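Local coordinates for protein PHOX (Pseudomonas fluorescens, PDB 4A9V) that hydrolyses phosphate monoesters as an alkaline phosphatase of the PhoX family, using an iron-calcium cofactor bound by a beta-propeller, at residues G65-G70 / Y91-Y96; R95-H100 / V110-A115; G530-G535 / I549-E554. One frame throughout, in Å; residues are numbered along the deposited sequence.

Contact 1: residues G65-G70 / Y91-Y96. With LI (lithium ion), chain D.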
loop_
_atom_site.group_PDB
_atom_site.type_symbol
_atom_site.label_atom_id
_atom_site.label_comp_id
_atom_site.label_asym_id
_atom_site.label_seq_id
_atom_site.Cartn_x
_atom_site.Cartn_y
_atom_site.Cartn_z
ATOM N N GLY A 65 -8.475 -8.730 -10.515
ATOM C CA GLY A 65 -7.475 -9.506 -9.803
ATOM C C GLY A 65 -7.891 -9.804 -8.380
ATOM O O GLY A 65 -8.985 -9.444 -7.931
ATOM N N ASP A 66 -7.017 -10.521 -7.681
ATOM C CA ASP A 66 -7.292 -10.989 -6.329
ATOM C C ASP A 66 -6.784 -9.975 -5.300
ATOM O O ASP A 66 -6.067 -9.027 -5.627
ATOM C CB ASP A 66 -6.641 -12.364 -6.127
ATOM C CG ASP A 66 -7.370 -13.233 -5.105
ATOM O OD1 ASP A 66 -8.268 -12.721 -4.399
ATOM O OD2 ASP A 66 -7.002 -14.427 -4.996
ATOM N N ASN A 67 -7.207 -10.160 -4.057
ATOM C CA ASN A 67 -6.721 -9.395 -2.922
ATOM C C ASN A 67 -6.525 -7.913 -3.240
ATOM O O ASN A 67 -5.448 -7.349 -3.043
ATOM C CB ASN A 67 -5.482 -10.055 -2.315
ATOM C CG ASN A 67 -5.821 -11.358 -1.610
ATOM O OD1 ASN A 67 -6.986 -11.628 -1.316
ATOM N ND2 ASN A 67 -4.813 -12.169 -1.329
ATOM N N ASN A 68 -7.632 -7.238 -3.524
ATOM C CA ASN A 68 -7.557 -5.833 -3.889
ATOM C C ASN A 68 -7.125 -4.973 -2.713
ATOM O O ASN A 68 -7.391 -5.294 -1.550
ATOM C CB ASN A 68 -8.868 -5.324 -4.507
ATOM C CG ASN A 68 -10.091 -5.618 -3.663
ATOM O OD1 ASN A 68 -10.954 -6.372 -4.109
ATOM N ND2 ASN A 68 -10.355 -4.731 -2.713
ATOM N N ASP A 69 -6.270 -4.003 -3.017
ATOM C CA ASP A 69 -5.501 -3.303 -2.007
ATOM C C ASP A 69 -5.610 -1.787 -2.284
ATOM O O ASP A 69 -6.713 -1.259 -2.412
ATOM C CB ASP A 69 -4.064 -3.859 -2.003
ATOM C CG ASP A 69 -3.356 -3.688 -0.674
ATOM O OD1 ASP A 69 -3.667 -2.719 0.052
ATOM O OD2 ASP A 69 -2.452 -4.516 -0.383
ATOM N N GLY A 70 -4.496 -1.081 -2.429
ATOM C CA GLY A 70 -4.573 0.361 -2.665
ATOM C C GLY A 70 -5.271 0.691 -3.975
ATOM O O GLY A 70 -5.219 -0.083 -4.929
ATOM N N TYR A 91 -1.881 -10.026 -4.017
ATOM C CA TYR A 91 -1.439 -11.416 -3.996
ATOM C C TYR A 91 -2.670 -12.290 -4.127
ATOM O O TYR A 91 -3.748 -11.790 -4.466
ATOM C CB TYR A 91 -0.594 -11.731 -2.742
ATOM C CG TYR A 91 -1.334 -11.739 -1.423
ATOM C CD1 TYR A 91 -1.701 -10.554 -0.795
ATOM C CD2 TYR A 91 -1.557 -12.922 -0.744
ATOM C CE1 TYR A 91 -2.289 -10.554 0.456
ATOM C CE2 TYR A 91 -2.156 -12.936 0.502
ATOM C CZ TYR A 91 -2.505 -11.746 1.106
ATOM O OH TYR A 91 -3.116 -11.726 2.339
ATOM N N THR A 92 -2.504 -13.595 -3.969
ATOM C CA THR A 92 -3.629 -14.497 -4.148
ATOM C C THR A 92 -3.656 -15.549 -3.054
ATOM O O THR A 92 -2.692 -15.729 -2.318
ATOM C CB THR A 92 -3.640 -15.130 -5.561
ATOM O OG1 THR A 92 -4.840 -15.895 -5.748
ATOM C CG2 THR A 92 -2.432 -16.027 -5.776
ATOM N N ASN A 93 -4.803 -16.198 -2.927
ATOM C CA ASN A 93 -5.063 -17.135 -1.846
ATOM C C ASN A 93 -5.201 -18.531 -2.437
ATOM O O ASN A 93 -6.211 -18.837 -3.074
ATOM C CB ASN A 93 -6.372 -16.738 -1.170
ATOM C CG ASN A 93 -6.414 -15.257 -0.832
ATOM O OD1 ASN A 93 -5.571 -14.760 -0.089
ATOM N ND2 ASN A 93 -7.357 -14.535 -1.424
ATOM N N TYR A 94 -4.135 -19.322 -2.372
ATOM C CA TYR A 94 -4.111 -20.600 -3.074
ATOM C C TYR A 94 -5.284 -21.509 -2.674
ATOM O O TYR A 94 -5.755 -22.300 -3.484
ATOM C CB TYR A 94 -2.786 -21.331 -2.841
ATOM C CG TYR A 94 -1.560 -20.661 -3.442
ATOM C CD1 TYR A 94 -1.658 -19.770 -4.500
ATOM C CD2 TYR A 94 -0.292 -20.980 -2.988
ATOM C CE1 TYR A 94 -0.528 -19.231 -5.094
ATOM C CE2 TYR A 94 0.843 -20.462 -3.588
ATOM C CZ TYR A 94 0.718 -19.626 -4.673
ATOM O OH TYR A 94 1.821 -19.066 -5.280
ATOM N N ARG A 95 -5.748 -21.407 -1.430
ATOM C CA ARG A 95 -6.867 -22.244 -1.001
ATOM C C ARG A 95 -8.126 -22.017 -1.820
ATOM O O ARG A 95 -8.969 -22.909 -1.913
ATOM C CB ARG A 95 -7.153 -22.085 0.494
ATOM C CG ARG A 95 -7.824 -20.787 0.893
ATOM C CD ARG A 95 -7.934 -20.658 2.406
ATOM N NE ARG A 95 -8.771 -21.710 2.977
ATOM C CZ ARG A 95 -8.518 -22.332 4.125
ATOM N NH1 ARG A 95 -7.517 -21.930 4.895
ATOM N NH2 ARG A 95 -9.368 -23.236 4.583
ATOM N N TYR A 96 -8.247 -20.829 -2.410
ATOM C CA TYR A 96 -9.406 -20.473 -3.225
ATOM C C TYR A 96 -9.083 -20.400 -4.718
ATOM O O TYR A 96 -9.980 -20.513 -5.547
ATOM C CB TYR A 96 -10.025 -19.158 -2.745
ATOM C CG TYR A 96 -10.412 -19.173 -1.286
ATOM C CD1 TYR A 96 -11.242 -20.159 -0.780
ATOM C CD2 TYR A 96 -9.973 -18.183 -0.419
ATOM C CE1 TYR A 96 -11.594 -20.179 0.552
ATOM C CE2 TYR A 96 -10.338 -18.183 0.913
ATOM C CZ TYR A 96 -11.130 -19.200 1.397
ATOM O OH TYR A 96 -11.472 -19.259 2.727
HETATM LI LI LI D . -1.938 -3.548 1.529
HETATM O O HOH W 1 -8.721 -15.970 -3.622
HETATM O O HOH W 2 -1.197 -4.665 1.870
HETATM O O HOH W 3 -1.734 -1.763 1.746
#
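Two asparagine side chains, Asn67 from the loop leading into strand 68-76 and Asn93 from the turn before helix 94-97, meet tip to tip and exchange a pair of hydrogen bonds. Asn93 ND2 donates a hydrogen bond to Asn67 OD1 at 2.9 Å, and Asn67 ND2 donates one in turn to Asn93 OD1 at 3.0 Å, the latter almost straight at 171°. The amide planes are turned 58° apart, so each donor sits above the plane of the carbonyl it serves. The same Asn67 ND2 lies 3.1 Å above the plane of the Tyr91 ring, over its centre, which places a polar nitrogen against an aromatic face. Asn67 OD1 also accepts from Ser571 OG. Beside this pair, Asp66 sends its carboxylate, CG anti to the backbone N, across the side chain of Thr92. Thr92 OG1 donates to the anti lone pair of Asp66 OD2 at 2.7 Å; water 1 donates to the same oxygen and accepts from Asn93 ND2. Asp66 OD1 is taken up by Asn67 N at 2.8 Å. Further along the strand, Asp69 holds a lithium ion through both carboxylate oxygens and belongs to the mu-oxo-diiron pocket. An alanine in place of Asn67 would lose both amide bonds and the nitrogen over Tyr91, and would probably loosen the turn that carries Asn93. With the Asn67 and Asn93 amides, the Asp66 carboxylate and the Thr92 hydroxyl engaged in this way, directional bonds join the loop just before strand 68-76 to that leading into helix 94-97, and each amide's rotation is fixed by its partner.

Contact 2: residues R95-H100 / V110-A115. With EDO (1,2-ethanediol), chain J.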
loop_
_atom_site.group_PDB
_atom_site.type_symbol
_atom_site.label_atom_id
_atom_site.label_comp_id
_atom_site.label_asym_id
_atom_site.label_seq_id
_atom_site.Cartn_x
_atom_site.Cartn_y
_atom_site.Cartn_z
ATOM N N ARG A 95 -5.748 -21.407 -1.430
ATOM C CA ARG A 95 -6.867 -22.244 -1.001
ATOM C C ARG A 95 -8.126 -22.017 -1.820
ATOM O O ARG A 95 -8.969 -22.909 -1.913
ATOM C CB ARG A 95 -7.153 -22.085 0.494
ATOM C CG ARG A 95 -7.824 -20.787 0.893
ATOM C CD ARG A 95 -7.934 -20.658 2.406
ATOM N NE ARG A 95 -8.771 -21.710 2.977
ATOM C CZ ARG A 95 -8.518 -22.332 4.125
ATOM N NH1 ARG A 95 -7.517 -21.930 4.895
ATOM N NH2 ARG A 95 -9.368 -23.236 4.583
ATOM N N TYR A 96 -8.247 -20.829 -2.410
ATOM C CA TYR A 96 -9.406 -20.473 -3.225
ATOM C C TYR A 96 -9.083 -20.400 -4.718
ATOM O O TYR A 96 -9.980 -20.513 -5.547
ATOM C CB TYR A 96 -10.025 -19.158 -2.745
ATOM C CG TYR A 96 -10.412 -19.173 -1.286
ATOM C CD1 TYR A 96 -11.242 -20.159 -0.780
ATOM C CD2 TYR A 96 -9.973 -18.183 -0.419
ATOM C CE1 TYR A 96 -11.594 -20.179 0.552
ATOM C CE2 TYR A 96 -10.338 -18.183 0.913
ATOM C CZ TYR A 96 -11.130 -19.200 1.397
ATOM O OH TYR A 96 -11.472 -19.259 2.727
ATOM N N LEU A 97 -7.827 -20.169 -5.073
ATOM C CA LEU A 97 -7.474 -19.899 -6.460
ATOM C C LEU A 97 -7.597 -21.155 -7.329
ATOM O O LEU A 97 -8.041 -21.085 -8.474
ATOM C CB LEU A 97 -6.054 -19.336 -6.545
ATOM C CG LEU A 97 -5.560 -19.013 -7.958
ATOM C CD1 LEU A 97 -6.448 -17.974 -8.632
ATOM C CD2 LEU A 97 -4.112 -18.549 -7.925
ATOM N N TYR A 98 -7.119 -22.279 -6.800
ATOM C CA TYR A 98 -7.036 -23.535 -7.544
ATOM C C TYR A 98 -8.086 -24.509 -7.013
ATOM O O TYR A 98 -8.353 -24.527 -5.816
ATOM C CB TYR A 98 -5.652 -24.166 -7.370
ATOM C CG TYR A 98 -4.501 -23.247 -7.712
ATOM C CD1 TYR A 98 -4.336 -22.747 -8.999
ATOM C CD2 TYR A 98 -3.573 -22.887 -6.746
ATOM C CE1 TYR A 98 -3.241 -21.966 -9.327
ATOM C CE2 TYR A 98 -2.460 -22.129 -7.064
ATOM C CZ TYR A 98 -2.314 -21.644 -8.345
ATOM O OH TYR A 98 -1.223 -20.839 -8.618
ATOM N N PRO A 99 -8.547 -25.444 -7.856
ATOM C CA PRO A 99 -9.482 -26.446 -7.328
ATOM C C PRO A 99 -8.846 -27.301 -6.241
ATOM O O PRO A 99 -9.521 -27.701 -5.294
ATOM C CB PRO A 99 -9.829 -27.305 -8.548
ATOM C CG PRO A 99 -9.396 -26.529 -9.736
ATOM C CD PRO A 99 -8.295 -25.608 -9.296
ATOM N N HIS A 100 -7.551 -27.568 -6.386
ATOM C CA HIS A 100 -6.822 -28.393 -5.432
ATOM C C HIS A 100 -6.525 -27.665 -4.142
ATOM O O HIS A 100 -6.193 -28.300 -3.138
ATOM C CB HIS A 100 -5.531 -28.937 -6.054
ATOM C CG HIS A 100 -4.635 -27.878 -6.652
ATOM N ND1 HIS A 100 -3.902 -27.038 -5.892
ATOM C CD2 HIS A 100 -4.271 -27.627 -7.974
ATOM C CE1 HIS A 100 -3.111 -26.293 -6.686
ATOM N NE2 HIS A 100 -3.363 -26.628 -7.961
ATOM N N VAL A 110 1.217 -21.274 -12.155
ATOM C CA VAL A 110 2.030 -20.092 -11.841
ATOM C C VAL A 110 1.604 -18.875 -12.669
ATOM O O VAL A 110 1.424 -17.781 -12.132
ATOM C CB VAL A 110 3.528 -20.382 -12.046
ATOM C CG1 VAL A 110 4.334 -19.096 -11.927
ATOM C CG2 VAL A 110 4.002 -21.412 -11.032
ATOM N N ARG A 111 1.324 -19.096 -13.950
ATOM C CA ARG A 111 0.755 -18.043 -14.784
ATOM C C ARG A 111 -0.556 -17.511 -14.207
ATOM O O ARG A 111 -0.810 -16.306 -14.202
ATOM C CB ARG A 111 0.521 -18.581 -16.190
ATOM C CG ARG A 111 -0.017 -17.545 -17.153
ATOM C CD ARG A 111 -0.429 -18.187 -18.459
ATOM N NE ARG A 111 -1.218 -17.263 -19.260
ATOM C CZ ARG A 111 -1.819 -17.592 -20.396
ATOM N NH1 ARG A 111 -1.748 -18.836 -20.851
ATOM N NH2 ARG A 111 -2.501 -16.681 -21.074
ATOM N N LYS A 112 -1.380 -18.406 -13.673
ATOM C CA LYS A 112 -2.665 -18.024 -13.103
ATOM C C LYS A 112 -2.494 -17.175 -11.835
ATOM O O LYS A 112 -3.219 -16.205 -11.634
ATOM C CB LYS A 112 -3.475 -19.281 -12.803
ATOM C CG LYS A 112 -4.859 -19.048 -12.245
ATOM C CD LYS A 112 -5.652 -20.342 -12.250
ATOM C CE LYS A 112 -6.859 -20.261 -11.344
ATOM N NZ LYS A 112 -7.692 -21.493 -11.415
ATOM N N ALA A 113 -1.514 -17.513 -10.999
ATOM C CA ALA A 113 -1.199 -16.703 -9.815
ATOM C C ALA A 113 -0.686 -15.324 -10.223
ATOM O O ALA A 113 -1.124 -14.313 -9.680
ATOM C CB ALA A 113 -0.187 -17.422 -8.928
ATOM N N LEU A 114 0.231 -15.275 -11.177
ATOM C CA LEU A 114 0.742 -13.990 -11.651
ATOM C C LEU A 114 -0.375 -13.135 -12.264
ATOM O O LEU A 114 -0.381 -11.907 -12.120
ATOM C CB LEU A 114 1.851 -14.229 -12.677
ATOM C CG LEU A 114 3.214 -14.529 -12.052
ATOM C CD1 LEU A 114 4.096 -15.298 -13.019
ATOM C CD2 LEU A 114 3.911 -13.255 -11.613
ATOM N N ALA A 115 -1.358 -13.796 -12.874
ATOM C CA ALA A 115 -2.497 -13.117 -13.475
ATOM C C ALA A 115 -3.362 -12.416 -12.431
ATOM O O ALA A 115 -4.073 -11.464 -12.745
ATOM C CB ALA A 115 -3.332 -14.109 -14.263
HETATM C C1 EDO J . -12.437 -25.131 -3.823
HETATM O O1 EDO J . -13.264 -24.179 -4.503
HETATM C C2 EDO J . -10.977 -24.680 -3.867
HETATM O O2 EDO J . -10.823 -23.671 -4.880
#
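Lys112 stretches out from helix 107-115 and Leu97 reaches to meet it from the end of helix 94-97, the two side chains coming together tip to tip. The lysine leaves its backbone with CG anti to N (chi1 -178°) and stays extended beyond it, so that the whole chain works as a straight arm. Its CE rests 3.6 Å from Leu97 CD1, while NZ passes beyond the leucine branch to the backbone and donates to Leu97 O at 3.0 Å. The ammonium nitrogen stands above the carbonyl plane, 26° out of it, and is held a second time by Gly55 O, so a buried charge is met by two main-chain oxygens. The other branch of Leu97, CD2, turns to the neighbouring helix residue and packs 3.9 Å from Ala113 CA.

Tyr98, the first residue to leave helical geometry, slides past Lys112 in the opposite direction, its CE1 4.1 Å from Lys112 CD. One face of its ring carries Leu97 CD2, 3.6 Å above the plane and offset toward the rim. In this way a short helix, its exit turn and a second helix are packed together within the connection between strands 82-89 and 118-127, neighbours in one four-stranded antiparallel sheet of the beta-propeller. The phenol end of Tyr98 comes to the helix backbone: OH lies 3.6 Å from Ala113 CB and is hydrogen-bonded to Asp109 O. On the main chain of the exit turn, Tyr98 O accepts a hydrogen bond from O2 of an ethanediol, probably from the crystallisation liquor, at 2.8 Å; Lys568 NZ is bonded to this molecule as well.

Contact 3: residues G530-G535 / I549-E554; sequences GCEVTG and IQHPGE. With LI (lithium ion), chain G.
The imidazole of His551 fits edge-on into the bend made by residues 530-532, with a hydrogen bond at each ring nitrogen. ND1 donates to Gly530 O at 2.9 Å, and NE2 donates to Glu532 OE1 at 2.7 Å along that oxygen's anti lone pair. Both acceptors lie close to the ring plane, whereas the carboxylate stands nearly upright to it, 86° apart. Glu554 OE1 sits over one ring face, 3.2 Å above the plane and offset toward the rim. Gly530 brings its backbone close against the turn at 551-554: a CB there would lie only 2.9 Å from Gly553 N, and the positive phi of Gly530 also suits glycine. Beside it, Cys531 CB presses between the Gln550 carbonyl and the methyl CG2 of Ile549, 3.7 Å from the latter. Val533 and Ile549, on one face of the sheet, lie side by side, CG2 to CD1. On the other face, Glu532 runs alongside Gln550, and the methyl CG2 of Thr534 lodges 3.6 Å from Gln550 CB. The Gln550 amide nitrogen, NE2, is bonded to Asn67 O, and Thr534 OG1 to Asp69 OD1. Glu532 OE1 also binds a lithium ion at 2.4 Å, together with Asp494; both residues also belong to a calcium site observed for this protein. Main-chain bonds between Glu532 and Gln550 in both directions mark a hydrogen-bonded antiparallel pair of the hairpin 532-538/544-550, part of a four-stranded propeller sheet whose strand end carries a metal ligand, with a type II turn from His551 to Glu554 closing beside it.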
loop_
_atom_site.group_PDB
_atom_site.type_symbol
_atom_site.label_atom_id
_atom_site.label_comp_id
_atom_site.label_asym_id
_atom_site.label_seq_id
_atom_site.Cartn_x
_atom_site.Cartn_y
_atom_site.Cartn_z
ATOM N N GLY A 530 -11.665 -12.673 8.787
ATOM C CA GLY A 530 -10.419 -13.038 8.131
ATOM C C GLY A 530 -9.869 -11.996 7.172
ATOM O O GLY A 530 -8.814 -12.213 6.587
ATOM N N CYS A 531 -10.584 -10.886 6.980
ATOM C CA CYS A 531 -10.148 -9.844 6.048
ATOM C C CYS A 531 -9.155 -8.896 6.703
ATOM O O CYS A 531 -9.027 -8.842 7.926
ATOM C CB CYS A 531 -11.348 -9.048 5.517
ATOM S SG CYS A 531 -11.920 -7.702 6.577
ATOM N N GLU A 532 -8.525 -8.072 5.876
ATOM C CA GLU A 532 -8.108 -6.749 6.316
ATOM C C GLU A 532 -8.822 -5.682 5.503
ATOM O O GLU A 532 -9.373 -5.957 4.439
ATOM C CB GLU A 532 -6.584 -6.569 6.236
ATOM C CG GLU A 532 -5.994 -6.526 4.837
ATOM C CD GLU A 532 -4.473 -6.600 4.858
ATOM O OE1 GLU A 532 -3.936 -7.724 4.961
ATOM O OE2 GLU A 532 -3.815 -5.537 4.772
ATOM N N VAL A 533 -8.920 -4.493 6.082
ATOM C CA VAL A 533 -9.595 -3.367 5.458
ATOM C C VAL A 533 -8.505 -2.491 4.853
ATOM O O VAL A 533 -7.568 -2.102 5.556
ATOM C CB VAL A 533 -10.413 -2.594 6.510
ATOM C CG1 VAL A 533 -11.010 -1.338 5.908
ATOM C CG2 VAL A 533 -11.504 -3.484 7.088
ATOM N N THR A 534 -8.557 -2.290 3.539
ATOM C CA THR A 534 -7.460 -1.661 2.833
ATOM C C THR A 534 -7.970 -1.064 1.532
ATOM O O THR A 534 -8.897 -1.590 0.930
ATOM C CB THR A 534 -6.325 -2.663 2.593
ATOM O OG1 THR A 534 -5.175 -1.972 2.095
ATOM C CG2 THR A 534 -6.751 -3.791 1.663
ATOM N N GLY A 535 -7.344 0.021 1.091
ATOM C CA GLY A 535 -7.798 0.725 -0.097
ATOM C C GLY A 535 -8.887 1.719 0.257
ATOM O O GLY A 535 -9.885 1.357 0.886
ATOM N N ILE A 549 -12.053 -4.729 0.912
ATOM C CA ILE A 549 -12.067 -5.843 1.834
ATOM C C ILE A 549 -11.204 -6.936 1.216
ATOM O O ILE A 549 -11.550 -7.515 0.186
ATOM C CB ILE A 549 -13.507 -6.360 2.032
ATOM C CG1 ILE A 549 -14.414 -5.261 2.605
ATOM C CG2 ILE A 549 -13.508 -7.602 2.908
ATOM C CD1 ILE A 549 -13.962 -4.674 3.928
ATOM N N GLN A 550 -10.017 -7.109 1.784
ATOM C CA GLN A 550 -8.992 -7.958 1.208
ATOM C C GLN A 550 -8.921 -9.294 1.949
ATOM O O GLN A 550 -8.982 -9.340 3.176
ATOM C CB GLN A 550 -7.631 -7.245 1.260
ATOM C CG GLN A 550 -6.552 -7.910 0.424
ATOM C CD GLN A 550 -5.168 -7.400 0.749
ATOM O OE1 GLN A 550 -4.770 -7.359 1.915
ATOM N NE2 GLN A 550 -4.407 -7.045 -0.282
ATOM N N HIS A 551 -8.760 -10.360 1.170
ATOM C CA HIS A 551 -8.652 -11.736 1.672
ATOM C C HIS A 551 -9.639 -12.095 2.757
ATOM O O HIS A 551 -9.278 -12.742 3.733
ATOM C CB HIS A 551 -7.212 -12.090 2.087
ATOM C CG HIS A 551 -6.654 -11.245 3.218
ATOM N ND1 HIS A 551 -7.042 -11.381 4.507
ATOM C CD2 HIS A 551 -5.655 -10.277 3.214
ATOM C CE1 HIS A 551 -6.337 -10.534 5.277
ATOM N NE2 HIS A 551 -5.485 -9.866 4.487
ATOM N N PRO A 552 -10.934 -11.811 2.542
ATOM C CA PRO A 552 -11.893 -12.380 3.479
ATOM C C PRO A 552 -11.750 -13.894 3.562
ATOM O O PRO A 552 -11.554 -14.561 2.545
ATOM C CB PRO A 552 -13.249 -11.981 2.884
ATOM C CG PRO A 552 -12.981 -11.821 1.432
ATOM C CD PRO A 552 -11.591 -11.265 1.342
ATOM N N GLY A 553 -11.801 -14.434 4.773
ATOM C CA GLY A 553 -11.697 -15.873 4.949
ATOM C C GLY A 553 -10.314 -16.431 4.648
ATOM O O GLY A 553 -10.187 -17.592 4.279
ATOM N N GLU A 554 -9.264 -15.676 4.961
ATOM C CA GLU A 554 -7.908 -16.167 4.723
ATOM C C GLU A 554 -7.610 -17.478 5.455
ATOM O O GLU A 554 -6.858 -18.307 4.949
ATOM C CB GLU A 554 -6.862 -15.102 5.065
ATOM C CG GLU A 554 -6.727 -14.803 6.548
ATOM C CD GLU A 554 -5.646 -13.776 6.855
ATOM O OE1 GLU A 554 -4.841 -13.433 5.956
ATOM O OE2 GLU A 554 -5.591 -13.329 8.019
HETATM LI LI LI G . -2.401 -8.716 6.573
HETATM O O HOH W 4 -6.210 -10.650 8.430
HETATM O O HOH W 5 -2.252 -9.476 8.423
HETATM O O HOH W 6 -4.474 -9.865 7.589
HETATM O O HOH W 7 -0.868 -8.054 5.682
#

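How the contacts relate
Contact 1 stands between the other two: its centre is about 10 Å from that of contact 2 and about 9 Å from that of contact 3, while the centres of contacts 2 and 3 are about 18 Å apart. Contacts 1 and 2 share Arg95 and Tyr96 and pack through Thr92 OG1, 3.5 Å from Leu97 CD2. Toward contact 3, Asp69 OD1 and Thr534 OG1 lie 2.6 Å apart, a probable hydrogen bond, and Tyr91 OH approaches His551 CD2 at 3.1 Å. Tyr96 OH probably bonds Gly553 O, also at 2.6 Å. Contacts 1 and 3 supply Asp69 and Glu532 to neighbouring parts of the metal centre; contact 2 lies away from it.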